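Local coordinates for protein tungsten-containing formylmethanofuran dehydrogenase 2 subunit C (Methanothermobacter wolfeii, PDB 5T5I) that forms part of a tungsten enzyme that probably catalyses the reversible reduction of carbon dioxide to formylmethanofuran, an early step of methanogenesis, at residues C[199-207]-C[247-258]. Sequence-based numbering, arbitrary orientation.
Sequences RAGGEMAGG and GDHAIKGAKGIV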
ATOM      1  N   ARG C 199      -6.242  19.407  15.632  1.00 22.35           N
ATOM      2  CA  ARG C 199      -6.074  19.474  17.079  1.00 22.05           C
ATOM      3  C   ARG C 199      -7.065  20.354  17.836  1.00 24.43           C
ATOM      4  O   ARG C 199      -6.680  20.964  18.838  1.00 22.59           O
ATOM      5  CB  ARG C 199      -4.617  19.913  17.389  1.00 20.30           C
ATOM      6  CG  ARG C 199      -3.575  19.007  16.764  1.00 24.19           C
ATOM      7  CD  ARG C 199      -2.165  19.587  16.773  1.00 21.65           C
ATOM      8  NE  ARG C 199      -1.286  18.722  15.992  1.00 21.43           N
ATOM      9  CZ  ARG C 199       0.020  18.882  15.817  1.00 21.53           C
ATOM     10  NH1 ARG C 199       0.661  19.879  16.411  1.00 19.93           N
ATOM     11  NH2 ARG C 199       0.707  18.014  15.087  1.00 18.44           N
ATOM     12  N   ALA C 200      -8.342  20.371  17.430  1.00 22.38           N
ATOM     13  CA  ALA C 200      -9.339  21.149  18.174  1.00 23.31           C
ATOM     14  C   ALA C 200      -9.509  20.531  19.566  1.00 24.55           C
ATOM     15  O   ALA C 200      -9.592  19.315  19.693  1.00 22.48           O
ATOM     16  CB  ALA C 200     -10.686  21.155  17.442  1.00 24.41           C
ATOM     17  N   GLY C 201      -9.478  21.369  20.589  1.00 22.00           N
ATOM     18  CA  GLY C 201      -9.656  20.912  21.956  1.00 21.97           C
ATOM     19  C   GLY C 201      -8.493  20.127  22.538  1.00 23.16           C
ATOM     20  O   GLY C 201      -8.673  19.448  23.554  1.00 20.99           O
ATOM     21  N   GLY C 202      -7.306  20.222  21.919  1.00 19.35           N
ATOM     22  CA  GLY C 202      -6.113  19.546  22.412  1.00 20.21           C
ATOM     23  C   GLY C 202      -5.862  19.902  23.865  1.00 22.37           C
ATOM     24  O   GLY C 202      -5.883  21.081  24.214  1.00 20.07           O
ATOM     25  N   GLU C 203      -5.753  18.888  24.728  1.00 20.80           N
ATOM     26  CA  GLU C 203      -5.523  19.044  26.169  1.00 20.95           C
ATOM     27  C   GLU C 203      -6.616  19.868  26.907  1.00 23.98           C
ATOM     28  O   GLU C 203      -6.362  20.397  27.986  1.00 23.42           O
ATOM     29  CB  GLU C 203      -4.113  19.610  26.417  1.00 21.52           C
ATOM     30  CG  GLU C 203      -3.024  18.654  25.962  1.00 25.58           C
ATOM     31  CD  GLU C 203      -1.663  19.309  25.941  1.00 36.98           C
ATOM     32  OE1 GLU C 203      -1.330  19.957  24.925  1.00 27.55           O
ATOM     33  OE2 GLU C 203      -0.946  19.206  26.964  1.00 27.11           O
ATOM     34  N   MET C 204      -7.849  19.929  26.370  1.00 21.56           N
ATOM     35  CA  MET C 204      -8.917  20.656  27.056  1.00 20.02           C
ATOM     36  C   MET C 204      -9.379  19.847  28.291  1.00 23.65           C
ATOM     37  O   MET C 204      -9.366  18.609  28.272  1.00 20.31           O
ATOM     38  CB  MET C 204     -10.109  20.966  26.106  1.00 20.57           C
ATOM     39  CG  MET C 204     -11.007  19.767  25.815  1.00 22.67           C
ATOM     40  SD  MET C 204     -12.337  20.021  24.593  1.00 23.75           S
ATOM     41  CE  MET C 204     -13.072  21.529  25.164  1.00 20.49           C
ATOM     42  N   ALA C 205      -9.751  20.563  29.358  1.00 23.01           N
ATOM     43  CA  ALA C 205     -10.285  19.982  30.601  1.00 23.54           C
ATOM     44  C   ALA C 205     -11.801  20.252  30.781  1.00 26.28           C
ATOM     45  O   ALA C 205     -12.461  19.558  31.547  1.00 23.26           O
ATOM     46  CB  ALA C 205      -9.514  20.555  31.785  1.00 24.59           C
ATOM     47  N   GLY C 206     -12.332  21.231  30.061  1.00 26.67           N
ATOM     48  CA  GLY C 206     -13.731  21.641  30.143  1.00 26.36           C
ATOM     49  C   GLY C 206     -14.063  22.670  29.082  1.00 29.48           C
ATOM     50  O   GLY C 206     -13.206  23.022  28.265  1.00 28.42           O
ATOM     51  N   GLY C 207     -15.300  23.140  29.096  1.00 25.39           N
ATOM     52  CA  GLY C 207     -15.796  24.074  28.098  1.00 25.31           C
ATOM     53  C   GLY C 207     -16.329  23.346  26.880  1.00 26.06           C
ATOM     54  O   GLY C 207     -16.310  22.103  26.821  1.00 24.99           O
ATOM     55  N   GLY C 247     -13.680  14.927  25.973  1.00 21.04           N
ATOM     56  CA  GLY C 247     -12.244  14.804  26.200  1.00 20.35           C
ATOM     57  C   GLY C 247     -11.622  16.061  26.758  1.00 25.22           C
ATOM     58  O   GLY C 247     -12.340  16.899  27.314  1.00 25.72           O
ATOM     59  N   ASP C 248     -10.306  16.263  26.617  1.00 22.43           N
ATOM     60  CA  ASP C 248      -9.311  15.365  26.028  1.00 21.89           C
ATOM     61  C   ASP C 248      -8.870  14.425  27.147  1.00 26.76           C
ATOM     62  O   ASP C 248      -8.285  14.888  28.137  1.00 25.66           O
ATOM     63  CB  ASP C 248      -8.137  16.214  25.511  1.00 22.75           C
ATOM     64  CG  ASP C 248      -7.005  15.482  24.815  1.00 25.60           C
ATOM     65  OD1 ASP C 248      -6.930  14.242  24.936  1.00 23.73           O
ATOM     66  OD2 ASP C 248      -6.165  16.159  24.191  1.00 24.52           O
ATOM     67  N   HIS C 249      -9.095  13.110  27.001  1.00 24.12           N
ATOM     68  CA  HIS C 249      -8.761  12.176  28.072  1.00 25.26           C
ATOM     69  C   HIS C 249      -7.241  11.924  28.277  1.00 28.94           C
ATOM     70  O   HIS C 249      -6.892  11.116  29.129  1.00 27.89           O
ATOM     71  CB  HIS C 249      -9.531  10.872  27.952  1.00 26.84           C
ATOM     72  CG  HIS C 249     -11.019  11.019  27.965  1.00 30.35           C
ATOM     73  ND1 HIS C 249     -11.722  10.523  26.902  1.00 32.68           N
ATOM     74  CD2 HIS C 249     -11.899  11.616  28.814  1.00 31.84           C
ATOM     75  CE1 HIS C 249     -12.987  10.787  27.135  1.00 32.07           C
ATOM     76  NE2 HIS C 249     -13.152  11.444  28.249  1.00 31.97           N
ATOM     77  N   ALA C 250      -6.348  12.689  27.609  1.00 25.43           N
ATOM     78  CA  ALA C 250      -4.931  12.736  27.963  1.00 25.12           C
ATOM     79  C   ALA C 250      -4.825  13.520  29.290  1.00 27.03           C
ATOM     80  O   ALA C 250      -3.817  13.411  29.965  1.00 26.03           O
ATOM     81  CB  ALA C 250      -4.124  13.467  26.900  1.00 25.28           C
ATOM     82  N   ILE C 251      -5.849  14.353  29.619  1.00 24.10           N
ATOM     83  CA  ILE C 251      -5.931  15.170  30.842  1.00 23.99           C
ATOM     84  C   ILE C 251      -6.785  14.421  31.875  1.00 28.41           C
ATOM     85  O   ILE C 251      -7.845  13.891  31.532  1.00 27.00           O
ATOM     86  CB  ILE C 251      -6.537  16.564  30.520  1.00 25.99           C
ATOM     87  CG1 ILE C 251      -5.633  17.358  29.540  1.00 24.84           C
ATOM     88  CG2 ILE C 251      -6.820  17.394  31.801  1.00 26.91           C
ATOM     89  CD1 ILE C 251      -4.305  17.940  30.148  1.00 26.51           C
ATOM     90  N   LYS C 252      -6.356  14.430  33.145  1.00 25.69           N
ATOM     91  CA  LYS C 252      -7.097  13.751  34.213  1.00 26.59           C
ATOM     92  C   LYS C 252      -8.398  14.483  34.511  1.00 31.22           C
ATOM     93  O   LYS C 252      -8.394  15.706  34.605  1.00 29.45           O
ATOM     94  CB  LYS C 252      -6.247  13.643  35.495  1.00 30.19           C
ATOM     95  CG  LYS C 252      -5.072  12.698  35.345  1.00 37.05           C
ATOM     96  CD  LYS C 252      -4.194  12.685  36.593  1.00 45.67           C
ATOM     97  CE  LYS C 252      -2.961  11.834  36.378  1.00 54.65           C
ATOM     98  NZ  LYS C 252      -1.988  11.947  37.496  1.00 70.06           N
ATOM     99  N   GLY C 253      -9.496  13.730  34.620  1.00 29.02           N
ATOM    100  CA  GLY C 253     -10.807  14.282  34.922  1.00 28.77           C
ATOM    101  C   GLY C 253     -11.381  15.202  33.853  1.00 31.52           C
ATOM    102  O   GLY C 253     -12.213  16.049  34.176  1.00 30.97           O
ATOM    103  N   ALA C 254     -10.964  15.038  32.573  1.00 27.52           N
ATOM    104  CA  ALA C 254     -11.402  15.904  31.470  1.00 26.83           C
ATOM    105  C   ALA C 254     -12.915  15.778  31.206  1.00 27.11           C
ATOM    106  O   ALA C 254     -13.439  14.670  31.183  1.00 25.18           O
ATOM    107  CB  ALA C 254     -10.631  15.562  30.199  1.00 27.90           C
ATOM    108  N   LYS C 255     -13.595  16.919  31.053  1.00 23.12           N
ATOM    109  CA  LYS C 255     -15.038  17.012  30.782  1.00 23.54           C
ATOM    110  C   LYS C 255     -15.359  17.934  29.598  1.00 26.98           C
ATOM    111  O   LYS C 255     -16.509  18.357  29.453  1.00 26.81           O
ATOM    112  CB  LYS C 255     -15.773  17.532  32.033  1.00 26.72           C
ATOM    113  CG  LYS C 255     -15.633  16.671  33.278  1.00 38.98           C
ATOM    114  CD  LYS C 255     -16.325  15.322  33.132  1.00 52.94           C
ATOM    115  CE  LYS C 255     -16.550  14.666  34.471  1.00 67.59           C
ATOM    116  NZ  LYS C 255     -17.095  13.291  34.324  1.00 76.32           N
ATOM    117  N   GLY C 256     -14.384  18.227  28.743  1.00 22.13           N
ATOM    118  CA  GLY C 256     -14.624  19.094  27.598  1.00 22.23           C
ATOM    119  C   GLY C 256     -15.476  18.433  26.533  1.00 25.27           C
ATOM    120  O   GLY C 256     -15.505  17.211  26.450  1.00 24.72           O
ATOM    121  N   ILE C 257     -16.215  19.229  25.754  1.00 23.69           N
ATOM    122  CA  ILE C 257     -17.093  18.719  24.687  1.00 23.03           C
ATOM    123  C   ILE C 257     -16.714  19.363  23.356  1.00 25.42           C
ATOM    124  O   ILE C 257     -16.555  20.587  23.285  1.00 23.74           O
ATOM    125  CB  ILE C 257     -18.605  18.956  25.013  1.00 25.66           C
ATOM    126  CG1 ILE C 257     -19.062  18.178  26.270  1.00 25.57           C
ATOM    127  CG2 ILE C 257     -19.507  18.611  23.829  1.00 26.80           C
ATOM    128  CD1 ILE C 257     -19.047  16.616  26.162  1.00 30.09           C
ATOM    129  N   VAL C 258     -16.586  18.540  22.303  1.00 23.04           N
ATOM    130  CA  VAL C 258     -16.371  19.013  20.935  1.00 23.73           C
ATOM    131  C   VAL C 258     -17.585  18.549  20.100  1.00 26.20           C
ATOM    132  O   VAL C 258     -17.863  17.344  20.050  1.00 25.60           O
ATOM    133  CB  VAL C 258     -15.035  18.525  20.309  1.00 27.14           C
ATOM    134  CG1 VAL C 258     -14.946  18.900  18.824  1.00 27.14           C
ATOM    135  CG2 VAL C 258     -13.838  19.094  21.063  1.00 26.35           C
TER
HETATM  136  O   HOH W   1     -17.857  20.737  28.950  1.00 45.29           O
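Near the C-terminal end of the parallel beta-helix, the glycine-rich loop 199-207, which leads into strand 208-211, meets the turns linking strands 241-247 and 256-261. Asp248 follows a cis peptide bond and spends its carboxylate on both segments: OD2 takes the backbone N of Glu203 at 2.8 Å on its anti side, while OD1 accepts from Ala250 N, from above the carboxylate plane, as an Asx turn. With CG anti to the backbone N (chi1 -178°), the group reaches across to the loop. An alanine here would probably leave the buried N-H of Glu203 without its acceptor and abolish the Asx turn. Glu203 sends its carboxylate to basic and aromatic side chains of another protein, its CB to Ile251 CD1. The thioether of Met204, bent at chi3 (-49°), curls over Gly256, CE lying 3.8 Å from its CA, and SD touches Val258 CG2. Gly256 suits this place because a CB would clash with Met204 CG. The backbones join at three points: Asp248 N to Met204 O (3.0 Å) and, on either side of Gly256, Lys255 N to Ala205 O (2.9 Å) and Ile257 N to Gly207 O (3.1 Å); a water donates to both Gly207 O and Lys255 O.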